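Periplasmic binding protein/LacI transcriptional regulator (Burkholderia multivorans, PDB 4YLE) probably binds a simple sugar in the periplasm and hands it to an ABC transporter as the solute-binding component. Local coordinates at residues E45-M50 / N122-L127; V142-R147 / A275-A280; K159-G164 / D188-G193; A216-Y221 / K225-G230; N260-M265 / G269-T274. All coordinates share one frame; numbering follows the deposited sequence.

Contact 1: E45-M50 / N122-L127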
# COMPACT_ATOMS: atom_id res chain seq x y z
N GLU A 45 0.99 1.96 10.67
CA GLU A 45 0.25 0.86 11.26
C GLU A 45 -0.17 -0.22 10.27
O GLU A 45 -0.37 -1.37 10.65
CB GLU A 45 -1.02 1.33 11.95
CG GLU A 45 -1.44 0.29 13.00
CD GLU A 45 -2.86 0.43 13.48
OE1 GLU A 45 -3.01 0.89 14.64
OE2 GLU A 45 -3.80 0.06 12.72
N PHE A 46 -0.36 0.15 9.02
CA PHE A 46 -0.66 -0.84 7.99
C PHE A 46 0.32 -2.01 8.05
O PHE A 46 -0.06 -3.19 8.01
CB PHE A 46 -0.62 -0.19 6.62
CG PHE A 46 -0.93 -1.15 5.49
CD1 PHE A 46 -2.23 -1.46 5.15
CD2 PHE A 46 0.10 -1.70 4.75
CE1 PHE A 46 -2.50 -2.34 4.09
CE2 PHE A 46 -0.14 -2.55 3.70
CZ PHE A 46 -1.45 -2.89 3.37
N PHE A 47 1.61 -1.71 8.14
CA PHE A 47 2.60 -2.77 8.16
C PHE A 47 2.74 -3.41 9.51
O PHE A 47 3.09 -4.60 9.58
CB PHE A 47 3.92 -2.22 7.63
CG PHE A 47 3.83 -1.89 6.18
CD1 PHE A 47 3.69 -2.91 5.25
CD2 PHE A 47 3.79 -0.59 5.75
CE1 PHE A 47 3.54 -2.61 3.91
CE2 PHE A 47 3.65 -0.28 4.41
CZ PHE A 47 3.50 -1.30 3.50
N LEU A 48 2.48 -2.66 10.58
CA LEU A 48 2.49 -3.30 11.89
C LEU A 48 1.36 -4.33 11.96
O LEU A 48 1.57 -5.43 12.47
CB LEU A 48 2.38 -2.26 12.99
CG LEU A 48 3.54 -1.26 12.90
CD1 LEU A 48 3.40 -0.28 14.04
CD2 LEU A 48 4.94 -1.92 12.92
N THR A 49 0.21 -4.00 11.38
CA THR A 49 -0.92 -4.92 11.29
C THR A 49 -0.57 -6.14 10.43
O THR A 49 -0.87 -7.29 10.77
CB THR A 49 -2.14 -4.20 10.70
OG1 THR A 49 -2.62 -3.25 11.67
CG2 THR A 49 -3.27 -5.17 10.37
N MSE A 50 0.10 -5.88 9.32
CA MSE A 50 0.57 -6.93 8.45
C MSE A 50 1.52 -7.86 9.20
O MSE A 50 1.36 -9.08 9.14
CB MSE A 50 1.29 -6.36 7.23
CG MSE A 50 1.74 -7.41 6.26
SE MSE A 50 2.77 -6.70 4.77
CE MSE A 50 1.27 -5.97 3.82
N ASN A 122 5.60 -11.32 -4.61
CA ASN A 122 5.39 -9.88 -4.58
C ASN A 122 4.03 -9.65 -3.94
O ASN A 122 3.04 -10.22 -4.40
CB ASN A 122 5.45 -9.37 -6.02
CG ASN A 122 5.26 -7.88 -6.20
OD1 ASN A 122 5.18 -7.44 -7.34
ND2 ASN A 122 5.22 -7.09 -5.11
N ILE A 123 3.98 -8.84 -2.90
CA ILE A 123 2.69 -8.41 -2.37
C ILE A 123 2.52 -6.89 -2.33
O ILE A 123 3.50 -6.18 -2.47
CB ILE A 123 2.45 -8.93 -0.94
CG1 ILE A 123 3.39 -8.26 0.08
CG2 ILE A 123 2.60 -10.49 -0.90
CD1 ILE A 123 3.15 -8.70 1.56
N ASP A 124 1.26 -6.44 -2.18
CA ASP A 124 0.89 -5.04 -1.87
C ASP A 124 1.05 -4.12 -3.08
O ASP A 124 0.07 -3.69 -3.69
CB ASP A 124 1.71 -4.52 -0.69
CG ASP A 124 1.41 -3.07 -0.35
OD1 ASP A 124 0.33 -2.59 -0.70
OD2 ASP A 124 2.25 -2.41 0.30
N ASN A 125 2.30 -3.85 -3.44
CA ASN A 125 2.61 -2.95 -4.53
C ASN A 125 3.32 -3.72 -5.63
O ASN A 125 4.39 -4.26 -5.41
CB ASN A 125 3.49 -1.81 -4.05
CG ASN A 125 3.98 -0.96 -5.17
OD1 ASN A 125 3.24 -0.66 -6.13
ND2 ASN A 125 5.26 -0.54 -5.08
N ARG A 126 2.72 -3.77 -6.79
CA ARG A 126 3.22 -4.62 -7.84
C ARG A 126 4.48 -4.05 -8.47
O ARG A 126 4.54 -2.88 -8.83
CB ARG A 126 2.15 -4.84 -8.90
CG ARG A 126 2.44 -6.01 -9.81
CD ARG A 126 1.54 -5.97 -11.02
NE ARG A 126 0.13 -6.02 -10.65
CZ ARG A 126 -0.65 -7.10 -10.77
NH1 ARG A 126 -0.17 -8.24 -11.28
NH2 ARG A 126 -1.92 -7.02 -10.39
N LEU A 127 5.50 -4.91 -8.59
CA LEU A 127 6.70 -4.60 -9.35
C LEU A 127 6.35 -4.30 -10.78
O LEU A 127 5.37 -4.81 -11.31
CB LEU A 127 7.67 -5.78 -9.28
CG LEU A 127 8.23 -6.03 -7.89
CD1 LEU A 127 8.89 -7.40 -7.86
CD2 LEU A 127 9.22 -4.94 -7.47
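M50, F46 and F47 of helix 45-60 face I123 and D124 of segment 122-127, all of them buried. The tight part is apolar. M50, a selenomethionine, and I123 reach toward each other tip to tip, and M50 SE lies 3.8 Å from I123 CD1. M39 of strand 34-39 and A283 of helix 279-295 also pack on M50. F47 brings the rim of its ring to D124, and F47 CZ is 3.6 Å from D124 OD2, close to the ring plane. The ring and carboxylate planes stand 59° apart. F46 lies over one face of F47, with F46 CD2 3.5 Å above the ring centre. F46 itself is only a loose neighbour of D124.

This is the edge of the ligand cleft in the N-terminal domain of a periplasmic binding protein. Strand 119-123 of its sheet ends here in a gamma turn, closed by N125 N to I123 O at 2.8 Å, and D124 sits at its corner with positive phi. With CG anti to the backbone N (chi1 178°), the carboxylate turns toward the helix. OD2 forms a salt bridge with K40, and OD1 bonds the unidentified ligand. The lysine probably keeps D124 charged. The other flank is looser: E45, L48 and T49 lie partly exposed on the helix, and R126 is exposed beyond the turn.

Contact 2: V142-R147 / A275-A280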
# COMPACT_ATOMS: atom_id res chain seq x y z
N VAL A 142 0.47 -11.16 -5.13
CA VAL A 142 -0.68 -11.22 -4.24
C VAL A 142 -0.99 -9.83 -3.73
O VAL A 142 -0.19 -9.22 -3.02
CB VAL A 142 -0.39 -12.16 -3.06
CG1 VAL A 142 -1.57 -12.23 -2.11
CG2 VAL A 142 -0.00 -13.53 -3.58
N GLY A 143 -2.14 -9.30 -4.12
CA GLY A 143 -2.58 -8.03 -3.60
C GLY A 143 -3.84 -7.58 -4.30
O GLY A 143 -4.42 -8.29 -5.15
N PRO A 144 -4.28 -6.37 -3.94
CA PRO A 144 -5.54 -5.81 -4.42
C PRO A 144 -5.47 -5.08 -5.74
O PRO A 144 -4.42 -4.63 -6.20
CB PRO A 144 -5.91 -4.84 -3.32
CG PRO A 144 -4.59 -4.32 -2.86
CD PRO A 144 -3.72 -5.56 -2.85
N ASP A 145 -6.65 -4.90 -6.30
CA ASP A 145 -6.83 -4.02 -7.43
C ASP A 145 -7.09 -2.63 -6.83
O ASP A 145 -8.19 -2.34 -6.34
CB ASP A 145 -8.00 -4.47 -8.31
CG ASP A 145 -8.23 -3.56 -9.50
OD1 ASP A 145 -8.01 -2.34 -9.36
OD2 ASP A 145 -8.66 -4.05 -10.59
N ASN A 146 -6.05 -1.80 -6.80
CA ASN A 146 -6.15 -0.53 -6.11
C ASN A 146 -7.00 0.49 -6.87
O ASN A 146 -7.38 1.50 -6.31
CB ASN A 146 -4.76 0.05 -5.84
CG ASN A 146 -4.10 -0.61 -4.65
OD1 ASN A 146 -4.55 -0.42 -3.51
ND2 ASN A 146 -3.08 -1.42 -4.88
N ARG A 147 -7.25 0.26 -8.16
CA ARG A 147 -8.07 1.21 -8.92
C ARG A 147 -9.53 0.98 -8.52
O ARG A 147 -10.23 1.92 -8.18
CB ARG A 147 -7.85 1.03 -10.42
CG ARG A 147 -8.51 2.08 -11.30
CD ARG A 147 -8.11 1.99 -12.77
NE ARG A 147 -8.57 3.18 -13.48
CZ ARG A 147 -8.08 3.65 -14.62
NH1 ARG A 147 -7.09 3.01 -15.25
NH2 ARG A 147 -8.59 4.76 -15.13
N ALA A 275 -10.73 2.39 3.29
CA ALA A 275 -10.95 1.07 2.70
C ALA A 275 -10.06 0.10 3.41
O ALA A 275 -8.93 0.44 3.77
CB ALA A 275 -10.66 1.05 1.21
N ASP A 276 -10.56 -1.12 3.60
CA ASP A 276 -9.72 -2.16 4.18
C ASP A 276 -9.22 -3.02 3.03
O ASP A 276 -10.01 -3.58 2.28
CB ASP A 276 -10.49 -2.98 5.20
CG ASP A 276 -9.58 -3.68 6.20
OD1 ASP A 276 -8.45 -4.03 5.82
OD2 ASP A 276 -9.98 -3.88 7.36
N GLN A 277 -7.90 -3.09 2.90
CA GLN A 277 -7.26 -3.93 1.87
C GLN A 277 -6.52 -5.09 2.51
O GLN A 277 -5.72 -5.77 1.85
CB GLN A 277 -6.30 -3.11 0.99
CG GLN A 277 -5.16 -2.46 1.77
CD GLN A 277 -3.99 -2.01 0.90
OE1 GLN A 277 -3.64 -2.68 -0.06
NE2 GLN A 277 -3.37 -0.90 1.26
N TYR A 278 -6.79 -5.33 3.79
CA TYR A 278 -6.42 -6.58 4.43
C TYR A 278 -4.93 -6.90 4.36
O TYR A 278 -4.46 -7.87 3.71
CB TYR A 278 -7.28 -7.68 3.83
CG TYR A 278 -8.75 -7.33 3.97
CD1 TYR A 278 -9.33 -7.22 5.22
CD2 TYR A 278 -9.56 -7.13 2.86
CE1 TYR A 278 -10.68 -6.89 5.37
CE2 TYR A 278 -10.92 -6.82 3.00
CZ TYR A 278 -11.47 -6.70 4.25
OH TYR A 278 -12.82 -6.41 4.41
N ALA A 279 -4.19 -6.12 5.12
CA ALA A 279 -2.74 -6.26 5.21
C ALA A 279 -2.27 -7.65 5.62
O ALA A 279 -1.35 -8.22 5.01
CB ALA A 279 -2.22 -5.24 6.17
N ALA A 280 -2.88 -8.18 6.67
CA ALA A 280 -2.47 -9.44 7.23
C ALA A 280 -2.74 -10.51 6.18
O ALA A 280 -1.94 -11.41 6.01
CB ALA A 280 -3.23 -9.73 8.50
O HOH W 1 -1.90 -2.16 -2.24
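This is a small buried contact in the hinge, where the chain passes between the two domains of the periplasmic binding protein. Segment 142-147 leaves the strand 141-144 of one domain and starts helix 146-160 of the other. Segment 275-280 runs the opposite way, from strand 274-276 into helix 279-295. Q277 meets P144 where the two crossovers come closest, their CA atoms 6.8 Å apart. The amide oxygen does the touching: Q277 OE1 lies 3.4 Å from P144 CG, and the two side chains cross obliquely. The Q277 side chain leaves between its backbone N and carbonyl carbon (chi1 60°) and then runs extended toward the proline.

A water joins the second pair. It accepts from N146 ND2 at 3.0 Å and is also bonded to Q277 OE1 at 2.8 Å. The other ends of both amides are held from outside: N146 OD1 by R182, and Q277 NE2 by D257 and the unidentified ligand. An Asx turn, Y278 N to D276 OD1 at 2.9 Å, shapes the chain just after the strand. The two crossovers thus meet through a proline CG and one water, a link consistent with some freedom of movement at the hinge.

Contact 3: K159-G164 / D188-G193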
# COMPACT_ATOMS: atom_id res chain seq x y z
N LYS A 159 -21.18 10.76 -3.56
CA LYS A 159 -22.58 10.86 -3.15
C LYS A 159 -22.81 12.10 -2.28
O LYS A 159 -23.93 12.64 -2.22
CB LYS A 159 -23.02 9.62 -2.37
CG LYS A 159 -22.72 8.28 -3.01
CD LYS A 159 -23.06 8.25 -4.49
CE LYS A 159 -22.44 7.02 -5.16
NZ LYS A 159 -21.74 7.39 -6.43
N LYS A 160 -21.74 12.55 -1.61
CA LYS A 160 -21.82 13.64 -0.64
C LYS A 160 -21.50 14.98 -1.27
O LYS A 160 -21.80 16.03 -0.69
CB LYS A 160 -20.87 13.35 0.53
CG LYS A 160 -21.34 12.20 1.41
CD LYS A 160 -21.25 12.53 2.88
CE LYS A 160 -22.21 11.68 3.71
NZ LYS A 160 -22.11 12.05 5.15
N LEU A 161 -20.92 14.94 -2.46
CA LEU A 161 -20.54 16.12 -3.20
C LEU A 161 -21.54 16.39 -4.27
O LEU A 161 -22.59 15.74 -4.34
CB LEU A 161 -19.15 15.97 -3.83
CG LEU A 161 -17.99 15.82 -2.86
CD1 LEU A 161 -16.63 15.68 -3.56
CD2 LEU A 161 -17.94 16.98 -1.90
N LYS A 162 -21.23 17.37 -5.11
CA LYS A 162 -22.06 17.67 -6.25
C LYS A 162 -21.21 18.01 -7.45
O LYS A 162 -20.03 18.34 -7.32
CB LYS A 162 -23.03 18.81 -5.94
CG LYS A 162 -22.37 20.10 -5.54
CD LYS A 162 -23.41 21.16 -5.12
CE LYS A 162 -22.74 22.49 -4.83
NZ LYS A 162 -21.62 22.36 -3.84
N ALA A 163 -21.82 17.91 -8.62
CA ALA A 163 -21.18 18.27 -9.87
C ALA A 163 -20.53 19.64 -9.79
O ALA A 163 -21.11 20.59 -9.22
CB ALA A 163 -22.21 18.23 -11.00
N GLY A 164 -19.33 19.74 -10.35
CA GLY A 164 -18.56 20.98 -10.35
C GLY A 164 -17.72 21.22 -9.10
O GLY A 164 -16.88 22.13 -9.08
N ASP A 188 -11.44 8.37 -11.48
CA ASP A 188 -12.60 7.73 -12.11
C ASP A 188 -13.88 8.12 -11.40
O ASP A 188 -14.89 8.43 -12.02
CB ASP A 188 -12.46 6.20 -12.06
CG ASP A 188 -11.30 5.66 -12.91
OD1 ASP A 188 -10.79 6.37 -13.82
OD2 ASP A 188 -10.94 4.45 -12.69
N ALA A 189 -13.82 8.07 -10.07
CA ALA A 189 -14.99 8.38 -9.24
C ALA A 189 -15.42 9.83 -9.43
O ALA A 189 -16.62 10.13 -9.60
CB ALA A 189 -14.67 8.10 -7.80
N MSE A 190 -14.44 10.74 -9.39
CA MSE A 190 -14.73 12.16 -9.52
C MSE A 190 -15.30 12.50 -10.89
O MSE A 190 -16.28 13.25 -10.98
CB MSE A 190 -13.47 12.96 -9.23
CG MSE A 190 -13.00 12.82 -7.77
SE MSE A 190 -14.36 13.36 -6.43
CE MSE A 190 -15.17 11.58 -6.06
N LYS A 191 -14.71 11.94 -11.95
CA LYS A 191 -15.27 12.08 -13.31
C LYS A 191 -16.72 11.63 -13.42
O LYS A 191 -17.56 12.31 -14.01
CB LYS A 191 -14.47 11.26 -14.32
CG LYS A 191 -13.10 11.76 -14.75
CD LYS A 191 -12.45 10.71 -15.67
CE LYS A 191 -11.17 11.18 -16.35
NZ LYS A 191 -10.28 11.96 -15.46
N ALA A 192 -16.99 10.45 -12.90
CA ALA A 192 -18.30 9.82 -13.01
C ALA A 192 -19.38 10.63 -12.28
O ALA A 192 -20.58 10.56 -12.62
CB ALA A 192 -18.24 8.43 -12.45
N GLY A 193 -18.94 11.40 -11.29
CA GLY A 193 -19.83 12.19 -10.46
C GLY A 193 -19.97 13.62 -10.92
O GLY A 193 -20.87 14.34 -10.47
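G193, L161 and M190 carry this contact, which joins the ends of two neighbouring helices on one side of the C-terminal sheet. That domain has the alternating beta-alpha build of periplasmic binding proteins. Segment 159-164 is the end of helix 146-160 and the loop that leads into strand 166-171. Segment 188-193 is the last part of helix 177-193, the helix of the beta-alpha-beta crossover from strand 166-171 to strand 196-202. The loop therefore passes beside the end of the next helix.

L161 points toward that helix. Its CD1 lies 4.3 Å from the selenium of M190, a selenomethionine, which is a loose apolar touch. The M190 side chain folds back on itself, with chi1 near -65° and chi2 near -58°, and this brings the selenium round to the leucine. Both residues also rest on V167 of strand 166-171 and on M195 in the loop beyond the helix. The pair packs between the helix end and the sheet. The other branch of L161, CD2, turns to K225 in the loop before strand 226-229.

G193 has no side chain and meets A163 through its carbonyl. Here the contact is partly open to solvent: A163 and its neighbours G164 and K162 are exposed, and K162 NZ pairs with D165. G164 also forms a backbone hydrogen bond with G194, the residue after the second segment. G164 has positive phi, 85°, which lets the loop turn toward the strand. Nearest to the glycine carbonyl, A163 CA lies 4.0 Å from G193 O, and A163 CB lies 4.1 Å from the same oxygen.

Contact 4: A216-Y221 / K225-G230; sequences AMLNEY and KALLCG
M217 O, on the residue that meets L227 most closely, accepts from Y221 N at 2.8 Å. The bond belongs to the end of helix 207-220; Y221 is the first residue to leave helical angles. The contact across the segments is apolar throughout and rests on one leucine. L227 points from its strand toward the helix and forks between two partners.

Its CD2 branch goes to M217, a selenomethionine, and L227 CD2 lies 3.7 Å from M217 SE. Beyond CG the M217 chain is fully extended, with chi2 175° and chi3 176°, so it reaches from the helix to the sheet and runs aslant the leucine. The CD1 branch of L227 goes to L218, where the approach is looser: L227 CD1 stands 4.3 Å from L218 CD1. L218 leaves the helix off to one side, and only its end comes close to the strand. Thus two successive residues of the helix flank one side chain of the strand.

This is helix-on-sheet packing in the C-terminal domain. Helix 207-220 leads from strand 196-202 to strand 226-229, a beta-alpha-beta crossover that passes the intervening strand 166-171 of the parallel sheet. M217 and L227 have CA atoms 8.7 Å apart. Helix 232-244 shares the same face, with V242 on L227 and A241 on L218. M217 also leans on S199 and Q201 of strand 196-202. A226 and L228, next to L227 in the strand, turn away from the helix and rest on V167.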
# COMPACT_ATOMS: atom_id res chain seq x y z
N ALA A 216 -1.28 23.16 1.27
CA ALA A 216 -1.05 23.91 0.05
C ALA A 216 -2.32 23.91 -0.79
O ALA A 216 -2.68 24.94 -1.34
CB ALA A 216 0.11 23.33 -0.73
N MSE A 217 -3.00 22.77 -0.89
CA MSE A 217 -4.18 22.68 -1.74
C MSE A 217 -5.33 23.55 -1.19
O MSE A 217 -6.01 24.22 -1.96
CB MSE A 217 -4.64 21.23 -1.87
CG MSE A 217 -3.77 20.45 -2.75
SE MSE A 217 -4.39 18.60 -2.69
CE MSE A 217 -3.11 17.95 -4.05
N LEU A 218 -5.53 23.51 0.12
CA LEU A 218 -6.53 24.36 0.76
C LEU A 218 -6.21 25.83 0.55
O LEU A 218 -7.11 26.66 0.32
CB LEU A 218 -6.63 24.04 2.26
CG LEU A 218 -7.19 22.64 2.53
CD1 LEU A 218 -6.83 22.22 3.95
CD2 LEU A 218 -8.68 22.58 2.35
N ASN A 219 -4.93 26.18 0.65
CA ASN A 219 -4.54 27.57 0.39
C ASN A 219 -4.77 27.95 -1.07
O ASN A 219 -5.21 29.06 -1.36
CB ASN A 219 -3.08 27.82 0.78
CG ASN A 219 -2.87 27.88 2.28
OD1 ASN A 219 -3.69 28.41 3.00
ND2 ASN A 219 -1.75 27.36 2.75
N GLU A 220 -4.44 27.04 -1.98
CA GLU A 220 -4.56 27.33 -3.42
C GLU A 220 -6.01 27.44 -3.87
O GLU A 220 -6.34 28.23 -4.77
CB GLU A 220 -3.84 26.24 -4.26
CG GLU A 220 -3.70 26.62 -5.74
CD GLU A 220 -2.90 25.58 -6.55
OE1 GLU A 220 -2.36 24.63 -5.96
OE2 GLU A 220 -2.82 25.74 -7.78
N TYR A 221 -6.87 26.60 -3.27
CA TYR A 221 -8.27 26.49 -3.64
C TYR A 221 -9.20 26.78 -2.46
O TYR A 221 -9.60 25.90 -1.73
CB TYR A 221 -8.53 25.09 -4.21
CG TYR A 221 -7.75 24.92 -5.48
CD1 TYR A 221 -8.18 25.52 -6.64
CD2 TYR A 221 -6.56 24.18 -5.51
CE1 TYR A 221 -7.47 25.39 -7.81
CE2 TYR A 221 -5.84 24.06 -6.69
CZ TYR A 221 -6.31 24.67 -7.82
OH TYR A 221 -5.61 24.55 -8.98
N LYS A 225 -13.56 21.24 -1.87
CA LYS A 225 -14.62 20.53 -1.14
C LYS A 225 -14.18 19.20 -0.55
O LYS A 225 -14.85 18.68 0.34
CB LYS A 225 -15.79 20.29 -2.08
CG LYS A 225 -16.45 21.56 -2.53
CD LYS A 225 -17.27 22.17 -1.41
CE LYS A 225 -18.19 23.25 -1.95
NZ LYS A 225 -19.17 23.70 -0.93
N ALA A 226 -13.08 18.62 -1.04
CA ALA A 226 -12.63 17.35 -0.53
C ALA A 226 -11.17 17.10 -0.86
O ALA A 226 -10.62 17.63 -1.83
CB ALA A 226 -13.46 16.23 -1.10
N LEU A 227 -10.57 16.28 -0.02
CA LEU A 227 -9.22 15.79 -0.22
C LEU A 227 -9.26 14.28 -0.25
O LEU A 227 -9.68 13.67 0.73
CB LEU A 227 -8.31 16.26 0.90
CG LEU A 227 -8.06 17.77 0.90
CD1 LEU A 227 -7.73 18.32 2.30
CD2 LEU A 227 -6.97 18.12 -0.10
N LEU A 228 -8.83 13.69 -1.36
CA LEU A 228 -8.87 12.25 -1.53
C LEU A 228 -7.43 11.74 -1.37
O LEU A 228 -6.57 12.07 -2.20
CB LEU A 228 -9.41 11.86 -2.90
CG LEU A 228 -10.85 12.26 -3.26
CD1 LEU A 228 -10.99 13.75 -3.49
CD2 LEU A 228 -11.30 11.48 -4.49
N CYS A 229 -7.18 10.96 -0.32
CA CYS A 229 -5.83 10.61 0.08
C CYS A 229 -5.55 9.15 -0.16
O CYS A 229 -6.36 8.30 0.20
CB CYS A 229 -5.59 10.93 1.55
SG CYS A 229 -5.88 12.65 1.93
N GLY A 230 -4.38 8.90 -0.74
CA GLY A 230 -3.96 7.57 -1.11
C GLY A 230 -3.72 6.59 0.05
O GLY A 230 -3.68 5.38 -0.15

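Contact 5: N260-M265 / G269-T274; sequences NAIKPM and GRVLAT
M265 and V271 make the backbone link of this contact. V271 N donates to M265 O at 3.1 Å, and the bond is nearly straight at 173°. The donor stands well above the carbonyl plane. It ties the helix to the residue two places after G269, where the chain leaves the helix with positive phi (88°).

The apolar part lies on the inner side. M265 is a selenomethionine; its CB lies 3.7 Å from V271 CG2. The same methyl of V271 meets I262, with I262 CD1 4.0 Å away, and the two side chains cross at about a right angle. Further along, I262 CG2 touches T274 CG2 at 4.1 Å. The hydroxyl of T274 is bonded elsewhere, to D232 and the backbone N of N258.

The charged part lies outside. R270 lays one face of its guanidinium over M265, with M265 CG 3.3 Å above the plane and toward the rim. A bend at chi3 (-65°) turns the group back over the helix, and D268 holds NE by a salt bridge.

The loop after helix 263-268 thus folds back on the helix it leaves. I262 and V271 pack on helix 232-244. L272 turns the other way, onto helix 146-160. A273 bonds by its backbone to G255, just after strand 252-254, and T274 to V314 of strand 308-314.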
# COMPACT_ATOMS: atom_id res chain seq x y z
N ASN A 260 -6.17 1.68 12.74
CA ASN A 260 -6.87 2.02 13.97
C ASN A 260 -6.95 3.51 14.20
O ASN A 260 -7.96 4.00 14.68
CB ASN A 260 -6.21 1.37 15.19
CG ASN A 260 -6.43 -0.10 15.20
OD1 ASN A 260 -7.56 -0.56 15.03
ND2 ASN A 260 -5.35 -0.87 15.37
N ALA A 261 -5.88 4.23 13.87
CA ALA A 261 -5.86 5.67 14.15
C ALA A 261 -7.01 6.37 13.42
O ALA A 261 -7.46 7.43 13.85
CB ALA A 261 -4.51 6.27 13.76
N ILE A 262 -7.50 5.77 12.34
CA ILE A 262 -8.54 6.44 11.55
C ILE A 262 -9.94 6.20 12.12
O ILE A 262 -10.89 6.90 11.77
CB ILE A 262 -8.48 5.97 10.06
CG1 ILE A 262 -8.80 7.13 9.12
CG2 ILE A 262 -9.41 4.80 9.77
CD1 ILE A 262 -7.65 8.14 8.99
N LYS A 263 -10.07 5.24 13.01
CA LYS A 263 -11.41 4.89 13.50
C LYS A 263 -12.09 5.97 14.33
O LYS A 263 -13.27 6.24 14.10
CB LYS A 263 -11.32 3.59 14.27
CG LYS A 263 -11.02 2.45 13.32
CD LYS A 263 -10.76 1.13 14.02
CE LYS A 263 -10.16 0.14 13.04
NZ LYS A 263 -10.09 -1.19 13.66
N PRO A 264 -11.38 6.63 15.25
CA PRO A 264 -12.06 7.73 15.95
C PRO A 264 -12.46 8.84 14.99
O PRO A 264 -13.43 9.55 15.21
CB PRO A 264 -11.01 8.23 16.94
CG PRO A 264 -10.01 7.13 17.04
CD PRO A 264 -9.99 6.46 15.72
N MSE A 265 -11.71 8.97 13.90
CA MSE A 265 -11.98 10.02 12.93
C MSE A 265 -13.20 9.69 12.06
O MSE A 265 -13.96 10.60 11.73
CB MSE A 265 -10.74 10.27 12.08
CG MSE A 265 -9.57 10.65 12.94
SE MSE A 265 -8.06 11.21 11.87
CE MSE A 265 -6.66 11.22 13.25
N GLY A 269 -16.49 12.07 12.49
CA GLY A 269 -16.71 12.75 11.22
C GLY A 269 -15.52 13.46 10.59
O GLY A 269 -15.67 14.09 9.54
N ARG A 270 -14.34 13.38 11.19
CA ARG A 270 -13.16 14.06 10.63
C ARG A 270 -12.75 13.42 9.29
O ARG A 270 -12.24 14.10 8.41
CB ARG A 270 -12.00 14.04 11.64
CG ARG A 270 -12.13 15.16 12.69
CD ARG A 270 -11.03 15.08 13.72
NE ARG A 270 -11.13 13.85 14.48
CZ ARG A 270 -10.14 13.30 15.17
NH1 ARG A 270 -8.94 13.87 15.17
NH2 ARG A 270 -10.34 12.17 15.83
N VAL A 271 -13.01 12.12 9.17
CA VAL A 271 -12.77 11.34 7.94
C VAL A 271 -14.07 10.67 7.49
O VAL A 271 -14.77 10.05 8.30
CB VAL A 271 -11.69 10.28 8.18
CG1 VAL A 271 -11.52 9.38 6.96
CG2 VAL A 271 -10.40 10.95 8.48
N LEU A 272 -14.39 10.77 6.21
CA LEU A 272 -15.64 10.26 5.68
C LEU A 272 -15.63 8.77 5.30
O LEU A 272 -16.63 8.07 5.46
CB LEU A 272 -16.05 11.09 4.46
CG LEU A 272 -17.29 10.60 3.71
CD1 LEU A 272 -18.53 10.91 4.54
CD2 LEU A 272 -17.38 11.21 2.31
N ALA A 273 -14.52 8.31 4.76
CA ALA A 273 -14.41 6.91 4.35
C ALA A 273 -12.96 6.52 4.20
O ALA A 273 -12.10 7.35 3.99
CB ALA A 273 -15.13 6.69 3.03
N THR A 274 -12.73 5.22 4.32
CA THR A 274 -11.44 4.62 4.03
C THR A 274 -11.73 3.26 3.40
O THR A 274 -12.86 3.01 2.99
CB THR A 274 -10.59 4.49 5.29
OG1 THR A 274 -9.28 4.02 4.95
CG2 THR A 274 -11.21 3.55 6.32

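In the fold
Contacts 1 and 2 lie near the centre of the chain, about 9 Å apart between centres. They share one sheet, with N122 and D124 bonded to V142, and each brings a side chain to the unidentified ligand; their chemistry is mixed, with polar groups among apolar ones. Contacts 3 and 4 lie farther out on the other domain's parallel sheet, where M190 touches L228. Contact 4 is buried and apolar; contact 3 is partly exposed, an apolar pair beside a carbonyl touch. Contact 5 is half buried and the largest in area. It joins contact 1 through E45 and N260 across the domains. R147 and D188 form a salt bridge between contacts 2 and 3, which share helix 146-160.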